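Local coordinates for putative uncharacterized protein (Aeropyrum pernix, PDB 3P1Z) that is uncharacterised but probably binds nucleic acid and may act as, or as part of, a tRNA-splicing endonuclease that removes introns from precursor tRNA, at residues D84-V88 and V119-S123. Residues are numbered along the deposited sequence; the frame is centred on the assembly and turned at random.
Sequences DTALV and VLVLS
S123 OG donates a hydrogen bond to D84 OD2 over 2.7 Å, the one polar link between the two segments. The acceptor is the anti lone pair of OD2, turned away from OD1, while OD1 pairs with a basic side chain of another protein chain of the assembly. D84 CG stands anti to its own carbonyl carbon (chi1 -72°), which brings the carboxylate beside the backbone N, and chi2 of -26° sets OD2 as the oxygen facing S123. With an alanine here, the S123 hydroxyl would probably lose this acceptor and the basic group across the interface this carboxylate. Beside the polar pair, V121 fills the middle: its CG1 meets V88 CG2 tip to tip at 3.7 Å and also lies 4.0 Å from D84 CB. T85 crosses V121 at about a right angle, T85 CG2 to V121 CG2 4.2 Å, while T85 OG1 is hydrogen-bonded to S82 OG. V88 CG1 reaches V119 CG1 more loosely, at 4.4 Å. The segment axes come within 8.6 Å, with 130° between their N-to-C directions. Helix 83-95 packs on the mixed sheet of the probable endonuclease catalytic domain: D84 also touches V152 on strand 146-152, and T85 and V88 rest on L108 of strand 107-112.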
# COMPACT_ATOMS: atom_id res chain seq x y z
N ASP A 84 10.57 -14.02 -16.89
CA ASP A 84 10.61 -12.59 -16.59
C ASP A 84 11.96 -11.96 -16.93
O ASP A 84 11.99 -10.92 -17.58
CB ASP A 84 10.24 -12.32 -15.14
CG ASP A 84 8.77 -12.52 -14.86
OD1 ASP A 84 7.94 -12.39 -15.79
OD2 ASP A 84 8.44 -12.80 -13.70
N THR A 85 13.06 -12.57 -16.50
CA THR A 85 14.41 -12.08 -16.82
C THR A 85 14.53 -11.81 -18.31
O THR A 85 15.07 -10.78 -18.73
CB THR A 85 15.52 -13.10 -16.48
OG1 THR A 85 15.24 -13.76 -15.24
CG2 THR A 85 16.87 -12.43 -16.41
N ALA A 86 14.06 -12.77 -19.10
CA ALA A 86 14.07 -12.74 -20.56
C ALA A 86 13.30 -11.54 -21.10
O ALA A 86 13.69 -10.91 -22.08
CB ALA A 86 13.47 -14.02 -21.11
N LEU A 87 12.18 -11.27 -20.45
CA LEU A 87 11.34 -10.13 -20.81
C LEU A 87 12.09 -8.83 -20.53
O LEU A 87 12.18 -7.98 -21.41
CB LEU A 87 9.99 -10.18 -20.07
CG LEU A 87 9.05 -11.30 -20.53
CD1 LEU A 87 7.78 -11.40 -19.67
CD2 LEU A 87 8.70 -11.10 -22.00
N VAL A 88 12.66 -8.70 -19.32
CA VAL A 88 13.38 -7.48 -18.94
C VAL A 88 14.58 -7.29 -19.82
O VAL A 88 15.04 -6.17 -20.04
CB VAL A 88 13.92 -7.54 -17.50
CG1 VAL A 88 14.64 -6.25 -17.15
CG2 VAL A 88 12.80 -7.82 -16.52
N VAL A 119 20.69 -4.78 -12.77
CA VAL A 119 19.24 -4.87 -12.63
C VAL A 119 18.82 -6.17 -11.97
O VAL A 119 19.17 -7.25 -12.44
CB VAL A 119 18.49 -4.70 -13.97
CG1 VAL A 119 16.97 -4.62 -13.73
CG2 VAL A 119 18.98 -3.48 -14.74
N LEU A 120 18.05 -6.05 -10.89
CA LEU A 120 17.51 -7.22 -10.24
C LEU A 120 16.10 -7.39 -10.74
O LEU A 120 15.34 -6.42 -10.74
CB LEU A 120 17.52 -7.03 -8.73
CG LEU A 120 16.95 -8.16 -7.88
CD1 LEU A 120 17.83 -9.39 -7.94
CD2 LEU A 120 16.81 -7.70 -6.45
N VAL A 121 15.77 -8.60 -11.19
CA VAL A 121 14.44 -8.91 -11.72
C VAL A 121 13.60 -9.57 -10.64
O VAL A 121 13.99 -10.59 -10.10
CB VAL A 121 14.52 -9.86 -12.94
CG1 VAL A 121 13.15 -10.04 -13.59
CG2 VAL A 121 15.51 -9.34 -13.96
N LEU A 122 12.45 -8.98 -10.35
CA LEU A 122 11.53 -9.52 -9.35
C LEU A 122 10.16 -9.70 -9.96
O LEU A 122 9.78 -8.96 -10.85
CB LEU A 122 11.44 -8.58 -8.15
CG LEU A 122 12.77 -8.15 -7.52
CD1 LEU A 122 12.56 -6.92 -6.64
CD2 LEU A 122 13.35 -9.29 -6.74
N SER A 123 9.41 -10.68 -9.46
CA SER A 123 8.13 -11.08 -10.04
C SER A 123 6.98 -11.15 -9.03
O SER A 123 6.98 -11.98 -8.12
CB SER A 123 8.28 -12.47 -10.70
OG SER A 123 9.58 -12.65 -11.24